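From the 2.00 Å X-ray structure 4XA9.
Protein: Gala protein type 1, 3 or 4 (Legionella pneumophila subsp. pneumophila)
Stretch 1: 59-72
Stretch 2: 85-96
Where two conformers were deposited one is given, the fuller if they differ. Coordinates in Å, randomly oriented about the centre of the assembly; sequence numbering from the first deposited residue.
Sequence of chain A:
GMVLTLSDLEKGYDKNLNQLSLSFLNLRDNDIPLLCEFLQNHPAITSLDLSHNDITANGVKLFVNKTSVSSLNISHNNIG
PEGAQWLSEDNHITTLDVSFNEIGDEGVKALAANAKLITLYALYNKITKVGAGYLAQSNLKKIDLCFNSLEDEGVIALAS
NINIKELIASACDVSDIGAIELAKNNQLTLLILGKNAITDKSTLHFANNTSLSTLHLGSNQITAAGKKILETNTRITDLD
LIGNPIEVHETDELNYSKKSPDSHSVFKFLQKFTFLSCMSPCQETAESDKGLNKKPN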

ATOM      1  N   GLY A  59       3.757   9.287  23.170  1.00 24.71           N
ATOM      2  CA  GLY A  59       2.738   8.282  23.404  1.00 24.39           C
ATOM      3  C   GLY A  59       3.360   6.918  23.580  1.00 20.44           C
ATOM      4  O   GLY A  59       2.908   6.119  24.399  1.00 20.29           O
ATOM      5  N   VAL A  60       4.403   6.651  22.800  1.00 20.66           N
ATOM      6  CA  VAL A  60       5.151   5.409  22.926  1.00 18.74           C
ATOM      7  C   VAL A  60       5.786   5.298  24.311  1.00 16.40           C
ATOM      8  O   VAL A  60       5.730   4.242  24.942  1.00 21.60           O
ATOM      9  CB  VAL A  60       6.241   5.297  21.848  1.00 20.78           C
ATOM     10  CG1 VAL A  60       7.136   4.095  22.117  1.00 23.27           C
ATOM     11  CG2 VAL A  60       5.611   5.193  20.466  1.00 19.70           C
ATOM     12  N   LYS A  61       6.382   6.391  24.789  1.00 22.28           N
ATOM     13  CA  LYS A  61       6.976   6.414  26.132  1.00 25.47           C
ATOM     14  C   LYS A  61       5.963   6.053  27.211  1.00 24.35           C
ATOM     15  O   LYS A  61       6.321   5.495  28.249  1.00 21.89           O
ATOM     16  CB  LYS A  61       7.581   7.787  26.444  1.00 27.77           C
ATOM     17  CG  LYS A  61       8.861   8.088  25.683  1.00 32.86           C
ATOM     18  CD  LYS A  61       9.475   9.402  26.134  1.00 38.10           C
ATOM     19  CE  LYS A  61      10.810   9.646  25.443  1.00 42.82           C
ATOM     20  NZ  LYS A  61      11.430  10.927  25.884  1.00 45.12           N
ATOM     21  N   LEU A  62       4.699   6.385  26.958  1.00 19.94           N
ATOM     22  CA  LEU A  62       3.625   6.111  27.904  1.00 18.39           C
ATOM     23  C   LEU A  62       3.112   4.694  27.766  1.00 19.53           C
ATOM     24  O   LEU A  62       2.384   4.201  28.625  1.00 19.26           O
ATOM     25  CB  LEU A  62       2.477   7.104  27.701  1.00 20.39           C
ATOM     26  CG  LEU A  62       2.866   8.549  28.014  1.00 25.01           C
ATOM     27  CD1 LEU A  62       1.728   9.507  27.715  1.00 26.99           C
ATOM     28  CD2 LEU A  62       3.285   8.651  29.475  1.00 27.01           C
ATOM     29  N   PHE A  63       3.487   4.035  26.676  1.00 18.52           N
ATOM     30  CA  PHE A  63       2.984   2.698  26.411  1.00 18.25           C
ATOM     31  C   PHE A  63       3.968   1.601  26.791  1.00 19.47           C
ATOM     32  O   PHE A  63       3.575   0.551  27.300  1.00 20.60           O
ATOM     33  CB  PHE A  63       2.619   2.549  24.933  1.00 19.02           C
ATOM     34  CG  PHE A  63       2.195   1.163  24.567  1.00 18.83           C
ATOM     35  CD1 PHE A  63       0.899   0.739  24.822  1.00 20.22           C
ATOM     36  CD2 PHE A  63       3.084   0.280  23.978  1.00 21.05           C
ATOM     37  CE1 PHE A  63       0.497  -0.537  24.499  1.00 25.67           C
ATOM     38  CE2 PHE A  63       2.690  -1.005  23.650  1.00 25.27           C
ATOM     39  CZ  PHE A  63       1.396  -1.417  23.912  1.00 26.72           C
ATOM     40  N   VAL A  64       5.245   1.840  26.519  1.00 20.79           N
ATOM     41  CA  VAL A  64       6.250   0.781  26.594  1.00 18.67           C
ATOM     42  C   VAL A  64       6.407   0.198  27.998  1.00 18.56           C
ATOM     43  O   VAL A  64       6.470   0.932  28.993  1.00 16.83           O
ATOM     44  CB  VAL A  64       7.601   1.297  26.069  1.00 22.99           C
ATOM     45  CG1 VAL A  64       8.736   0.361  26.454  1.00 25.20           C
ATOM     46  CG2 VAL A  64       7.528   1.442  24.544  1.00 24.31           C
ATOM     47  N   ASN A  65       6.428  -1.137  28.058  1.00 18.04           N
ATOM     48  CA  ASN A  65       6.582  -1.890  29.303  1.00 21.00           C
ATOM     49  C   ASN A  65       5.471  -1.624  30.320  1.00 24.57           C
ATOM     50  O   ASN A  65       5.676  -1.760  31.526  1.00 23.80           O
ATOM     51  CB  ASN A  65       7.956  -1.602  29.919  1.00 20.13           C
ATOM     52  CG  ASN A  65       9.086  -2.213  29.109  1.00 19.91           C
ATOM     53  OD1 ASN A  65       8.983  -3.352  28.659  1.00 18.57           O
ATOM     54  ND2 ASN A  65      10.153  -1.447  28.889  1.00 17.47           N
ATOM     55  N   LYS A  66       4.290  -1.262  29.823  1.00 24.12           N
ATOM     56  CA  LYS A  66       3.113  -1.077  30.670  1.00 26.81           C
ATOM     57  C   LYS A  66       2.243  -2.326  30.674  1.00 22.96           C
ATOM     58  O   LYS A  66       1.517  -2.583  31.627  1.00 19.31           O
ATOM     59  CB  LYS A  66       2.277   0.116  30.191  1.00 28.49           C
ATOM     60  CG  LYS A  66       2.911   1.465  30.434  1.00 30.19           C
ATOM     61  CD  LYS A  66       2.609   1.946  31.841  1.00 32.34           C
ATOM     62  CE  LYS A  66       3.363   3.228  32.168  1.00 34.39           C
ATOM     63  NZ  LYS A  66       2.962   4.361  31.296  1.00 34.08           N
ATOM     64  N   THR A  67       2.310  -3.081  29.582  1.00 17.65           N
ATOM     65  CA  THR A  67       1.378  -4.175  29.333  1.00 21.35           C
ATOM     66  C   THR A  67       2.115  -5.425  28.858  1.00 24.07           C
ATOM     67  O   THR A  67       3.325  -5.394  28.646  1.00 24.29           O
ATOM     68  CB  THR A  67       0.332  -3.793  28.261  1.00 19.02           C
ATOM     69  OG1 THR A  67       0.944  -3.818  26.966  1.00 17.03           O
ATOM     70  CG2 THR A  67      -0.227  -2.394  28.516  1.00 20.45           C
ATOM     71  N   SER A  68       1.378  -6.516  28.672  1.00 24.99           N
ATOM     72  CA  SER A  68       1.970  -7.749  28.162  0.53 26.40           C
ATOM     73  C   SER A  68       1.668  -7.942  26.674  1.00 24.95           C
ATOM     74  O   SER A  68       1.777  -9.052  26.144  1.00 23.94           O
ATOM     75  CB  SER A  68       1.476  -8.955  28.968  0.53 26.79           C
ATOM     76  OG  SER A  68       1.935  -8.887  30.309  0.53 26.62           O
ATOM     77  N   VAL A  69       1.286  -6.856  26.007  1.00 16.64           N
ATOM     78  CA  VAL A  69       1.073  -6.880  24.564  1.00 17.58           C
ATOM     79  C   VAL A  69       2.351  -7.315  23.848  1.00 16.49           C
ATOM     80  O   VAL A  69       3.414  -6.729  24.057  1.00 15.23           O
ATOM     81  CB  VAL A  69       0.629  -5.504  24.048  1.00 18.98           C
ATOM     82  CG1 VAL A  69       0.819  -5.404  22.534  1.00 20.20           C
ATOM     83  CG2 VAL A  69      -0.823  -5.252  24.433  1.00 15.64           C
ATOM     84  N   SER A  70       2.252  -8.355  23.028  1.00 15.58           N
ATOM     85  CA  SER A  70       3.424  -8.904  22.342  1.00 16.30           C
ATOM     86  C   SER A  70       3.343  -8.682  20.846  1.00 17.32           C
ATOM     87  O   SER A  70       4.329  -8.832  20.125  1.00 14.37           O
ATOM     88  CB  SER A  70       3.562 -10.398  22.617  1.00 18.69           C
ATOM     89  OG  SER A  70       2.536 -11.113  21.956  1.00 20.92           O
ATOM     90  N   SER A  71       2.148  -8.346  20.380  1.00 16.19           N
ATOM     91  CA  SER A  71       1.937  -8.046  18.975  1.00 17.09           C
ATOM     92  C   SER A  71       1.324  -6.664  18.870  1.00 17.32           C
ATOM     93  O   SER A  71       0.204  -6.442  19.333  1.00 15.42           O
ATOM     94  CB  SER A  71       1.032  -9.094  18.318  1.00 16.64           C
ATOM     95  OG  SER A  71       0.849  -8.805  16.948  1.00 19.24           O
ATOM     96  N   LEU A  72       2.074  -5.737  18.285  1.00 12.57           N
ATOM     97  CA  LEU A  72       1.655  -4.345  18.241  1.00 14.73           C
ATOM     98  C   LEU A  72       1.660  -3.811  16.818  1.00 14.59           C
ATOM     99  O   LEU A  72       2.682  -3.849  16.129  1.00 15.68           O
ATOM    100  CB  LEU A  72       2.564  -3.472  19.122  1.00 14.34           C
ATOM    101  CG  LEU A  72       2.300  -1.968  18.958  1.00 18.40           C
ATOM    102  CD1 LEU A  72       0.918  -1.596  19.500  1.00 18.09           C
ATOM    103  CD2 LEU A  72       3.390  -1.115  19.607  1.00 18.17           C
TER
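Stretch 2 (85-96) QWLSEDNHITTL

The strongest polar contacts join the loops. Asn65, in a type II turn from Phe63 to Lys66, has positive phi and psi (60°/28°), a conformation that asparagine tolerates better than most residues. Its backbone N donates to Asp90 OD1 at 2.8 Å, its side-chain OD1 accepts from Asn91 N at 2.8 Å, and its ND2 donates to Glu89 O at 3.1 Å. An amide side chain suits this place because it can donate and accept at once, and so reads the backbone at the end of the type I turn that runs from Leu87 to Asp90. Asp90 is buried, yet its carboxylate is well supplied with donors: while OD1 takes Asn65 N, OD2 accepts from His92 N at 2.8 Å and from Ile93 N at 2.9 Å, which fixes the loop leading to the strand. Two waters extend the network. Water 1 lies 2.8 Å from Asp90 OD1, 3.1 Å from Thr67 O and 2.7 Å from His92 ND1; water 2 lies 2.9 Å from Val69 O and reaches Asp90 OD2 through a weak hydrogen bond.

Further on, the backbones meet directly. Stretch 2 repeats the course of stretch 1 some 24 to 25 residues further along the chain: each begins at the end of a helix, passes through a loop and enters a strand, and the two run side by side in the same direction. In this alignment Lys61 lies beside Trp86, Asn65 beside Asp90, Ser71 beside Thr95 and Leu72 beside Leu96. Ser70 O accepts from both Thr94 N, at 2.9 Å, and Thr95 N, at 3.1 Å; Leu72 N then donates to Thr95 O at 3.0 Å. Ser71 pairs with Thr95 and Leu72 with Leu96 as parallel bridges, their CA atoms 4.7 and 5.1 Å apart. Ser71 and Thr95 project from one face of this short sheet, where their small polar side chains remain partly exposed; Leu72 and Leu96 project from the other, into the interior.

On that buried face, Leu72 CD2 is a meeting point, 3.7 Å from Ile93 CD1, 3.9 Å from Leu87 CD2 and 3.9 Å from Leu96 CD1. The edge of the Phe63 ring also approaches Ile93, with Phe63 CE2 4.3 Å from Ile93 CD1. Branched aliphatic side chains suit such a place, since they fill space without leaving polar groups unpaired. The helical residues continue the packing: Val60 CG1 rests 3.7 Å from Leu87 CG and 3.8 Å from Trp86 CB. In the loop just beyond, Val64 CG2 lies 4.0 Å from Leu87 CD2.

At the exposed margin, rings cover the neighbouring stretch. The extended Lys61 side chain lays CE over a face of the Trp86 indole, 3.9 Å from NE1, a CH-pi contact in which its aliphatic portion packs against the ring. His92 points toward stretch 1 and receives Ser68 CA over its ring face in a second CH-pi contact.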

ATOM      1  N   GLN A  85      12.956   4.133  18.733  1.00 20.87           N
ATOM      2  CA  GLN A  85      14.009   3.893  19.710  1.00 26.17           C
ATOM      3  C   GLN A  85      13.424   3.351  21.015  1.00 24.29           C
ATOM      4  O   GLN A  85      13.970   2.430  21.627  1.00 23.43           O
ATOM      5  CB  GLN A  85      14.802   5.177  19.967  1.00 34.23           C
ATOM      6  CG  GLN A  85      15.716   5.566  18.813  1.00 42.61           C
ATOM      7  CD  GLN A  85      16.369   6.920  19.014  1.00 47.51           C
ATOM      8  OE1 GLN A  85      16.400   7.450  20.127  1.00 52.11           O
ATOM      9  NE2 GLN A  85      16.885   7.495  17.932  1.00 47.37           N
ATOM     10  N   TRP A  86      12.312   3.927  21.412  1.00 19.82           N
ATOM     11  CA  TRP A  86      11.637   3.551  22.622  1.00 26.92           C
ATOM     12  C   TRP A  86      10.993   2.187  22.576  1.00 24.36           C
ATOM     13  O   TRP A  86      11.103   1.432  23.472  1.00 22.04           O
ATOM     14  CB  TRP A  86      10.760   4.680  23.189  1.00 35.46           C
ATOM     15  CG  TRP A  86      11.668   5.402  24.060  1.00 50.90           C
ATOM     16  CD1 TRP A  86      12.535   6.365  23.690  1.00 53.74           C
ATOM     17  CD2 TRP A  86      11.983   5.069  25.424  1.00 59.36           C
ATOM     18  NE1 TRP A  86      13.330   6.689  24.734  1.00 59.71           N
ATOM     19  CE2 TRP A  86      13.003   5.933  25.825  1.00 62.58           C
ATOM     20  CE3 TRP A  86      11.459   4.156  26.350  1.00 60.84           C
ATOM     21  CZ2 TRP A  86      13.546   5.912  27.124  1.00 65.52           C
ATOM     22  CZ3 TRP A  86      11.976   4.142  27.648  1.00 63.13           C
ATOM     23  CH2 TRP A  86      13.021   5.003  28.018  1.00 64.11           C
ATOM     24  N   LEU A  87      10.325   1.913  21.487  1.00 18.85           N
ATOM     25  CA  LEU A  87       9.738   0.600  21.275  1.00 20.19           C
ATOM     26  C   LEU A  87      10.802  -0.491  21.382  1.00 23.91           C
ATOM     27  O   LEU A  87      10.509  -1.614  21.789  1.00 23.75           O
ATOM     28  CB  LEU A  87       9.049   0.531  19.910  1.00 22.86           C
ATOM     29  CG  LEU A  87       7.686   1.216  19.808  1.00 19.78           C
ATOM     30  CD1 LEU A  87       7.162   1.168  18.371  1.00 17.33           C
ATOM     31  CD2 LEU A  87       6.707   0.553  20.753  1.00 16.80           C
ATOM     32  N   SER A  88      12.043  -0.158  21.033  1.00 23.85           N
ATOM     33  CA  SER A  88      13.106  -1.159  21.044  1.00 23.13           C
ATOM     34  C   SER A  88      13.430  -1.572  22.474  1.00 26.72           C
ATOM     35  O   SER A  88      14.110  -2.576  22.698  1.00 28.35           O
ATOM     36  CB  SER A  88      14.366  -0.641  20.343  1.00 24.36           C
ATOM     37  OG  SER A  88      15.033   0.336  21.123  1.00 27.55           O
ATOM     38  N   GLU A  89      12.926  -0.802  23.438  1.00 24.76           N
ATOM     39  CA  GLU A  89      13.145  -1.083  24.850  1.00 26.41           C
ATOM     40  C   GLU A  89      12.031  -1.946  25.442  1.00 25.45           C
ATOM     41  O   GLU A  89      12.105  -2.351  26.609  1.00 22.26           O
ATOM     42  CB  GLU A  89      13.250   0.221  25.648  1.00 33.37           C
ATOM     43  CG  GLU A  89      14.219   1.249  25.077  1.00 42.73           C
ATOM     44  CD  GLU A  89      15.664   0.804  25.149  1.00 52.30           C
ATOM     45  OE1 GLU A  89      15.969  -0.112  25.939  1.00 55.56           O
ATOM     46  OE2 GLU A  89      16.497   1.374  24.409  1.00 57.54           O
ATOM     47  N   ASP A  90      10.992  -2.219  24.659  1.00 19.95           N
ATOM     48  CA  ASP A  90       9.876  -2.978  25.204  1.00 20.71           C
ATOM     49  C   ASP A  90      10.239  -4.434  25.384  1.00 20.72           C
ATOM     50  O   ASP A  90      10.861  -5.046  24.516  1.00 21.05           O
ATOM     51  CB  ASP A  90       8.631  -2.868  24.333  1.00 20.75           C
ATOM     52  CG  ASP A  90       7.414  -3.472  25.012  1.00 24.53           C
ATOM     53  OD1 ASP A  90       6.727  -2.752  25.773  1.00 24.11           O
ATOM     54  OD2 ASP A  90       7.149  -4.669  24.797  1.00 24.75           O
ATOM     55  N   ASN A  91       9.831  -4.994  26.511  1.00 18.78           N
ATOM     56  CA  ASN A  91      10.267  -6.334  26.867  1.00 25.67           C
ATOM     57  C   ASN A  91       9.259  -7.443  26.551  1.00 23.04           C
ATOM     58  O   ASN A  91       9.500  -8.607  26.879  1.00 22.40           O
ATOM     59  CB  ASN A  91      10.651  -6.355  28.346  1.00 28.34           C
ATOM     60  CG  ASN A  91      11.848  -5.461  28.637  1.00 34.89           C
ATOM     61  OD1 ASN A  91      12.856  -5.514  27.927  1.00 38.94           O
ATOM     62  ND2 ASN A  91      11.743  -4.633  29.670  1.00 31.95           N
ATOM     63  N   HIS A  92       8.157  -7.100  25.883  1.00 20.84           N
ATOM     64  CA  HIS A  92       7.169  -8.115  25.486  1.00 19.94           C
ATOM     65  C   HIS A  92       6.949  -8.213  23.977  1.00 18.28           C
ATOM     66  O   HIS A  92       6.570  -9.264  23.464  1.00 16.19           O
ATOM     67  CB  HIS A  92       5.828  -7.842  26.159  1.00 20.81           C
ATOM     68  CG  HIS A  92       5.784  -8.240  27.599  1.00 25.24           C
ATOM     69  ND1 HIS A  92       6.014  -7.349  28.622  1.00 26.76           N
ATOM     70  CD2 HIS A  92       5.530  -9.433  28.187  1.00 23.77           C
ATOM     71  CE1 HIS A  92       5.905  -7.974  29.781  1.00 28.73           C
ATOM     72  NE2 HIS A  92       5.613  -9.240  29.545  1.00 26.56           N
ATOM     73  N   ILE A  93       7.160  -7.114  23.269  1.00 16.31           N
ATOM     74  CA  ILE A  93       6.839  -7.078  21.845  1.00 16.20           C
ATOM     75  C   ILE A  93       7.799  -7.950  21.032  1.00 17.29           C
ATOM     76  O   ILE A  93       9.018  -7.813  21.126  1.00 18.83           O
ATOM     77  CB  ILE A  93       6.836  -5.623  21.329  1.00 18.11           C
ATOM     78  CG1 ILE A  93       5.653  -4.868  21.957  1.00 16.17           C
ATOM     79  CG2 ILE A  93       6.755  -5.581  19.812  1.00 16.39           C
ATOM     80  CD1 ILE A  93       5.581  -3.397  21.601  1.00 18.89           C
ATOM     81  N   THR A  94       7.229  -8.878  20.265  1.00 18.27           N
ATOM     82  CA  THR A  94       8.005  -9.776  19.413  1.00 18.70           C
ATOM     83  C   THR A  94       7.591  -9.602  17.952  1.00 20.16           C
ATOM     84  O   THR A  94       8.364  -9.886  17.031  1.00 18.62           O
ATOM     85  CB  THR A  94       7.818 -11.258  19.816  1.00 17.59           C
ATOM     86  OG1 THR A  94       6.428 -11.596  19.768  1.00 19.62           O
ATOM     87  CG2 THR A  94       8.356 -11.517  21.221  1.00 18.53           C
ATOM     88  N   THR A  95       6.354  -9.155  17.752  1.00 17.77           N
ATOM     89  CA  THR A  95       5.830  -8.856  16.418  1.00 18.34           C
ATOM     90  C   THR A  95       5.406  -7.401  16.367  1.00 17.99           C
ATOM     91  O   THR A  95       4.521  -6.982  17.112  1.00 18.54           O
ATOM     92  CB  THR A  95       4.629  -9.754  16.053  1.00 21.13           C
ATOM     93  OG1 THR A  95       5.065 -11.113  15.944  1.00 24.61           O
ATOM     94  CG2 THR A  95       4.018  -9.325  14.724  1.00 22.03           C
ATOM     95  N   LEU A  96       6.044  -6.628  15.499  1.00 14.80           N
ATOM     96  CA  LEU A  96       5.855  -5.181  15.497  1.00 16.96           C
ATOM     97  C   LEU A  96       5.610  -4.621  14.103  1.00 16.13           C
ATOM     98  O   LEU A  96       6.335  -4.946  13.161  1.00 16.43           O
ATOM     99  CB  LEU A  96       7.080  -4.494  16.110  1.00 14.66           C
ATOM    100  CG  LEU A  96       7.153  -2.964  16.102  1.00 16.58           C
ATOM    101  CD1 LEU A  96       6.053  -2.350  16.973  1.00 14.88           C
ATOM    102  CD2 LEU A  96       8.526  -2.512  16.586  1.00 16.75           C
TER
HETATM  103  O   HOH W   1       6.155  -4.815  27.634  1.00 54.35           O
HETATM  104  O   HOH W   2       4.270  -4.203  25.062  1.00 19.66           O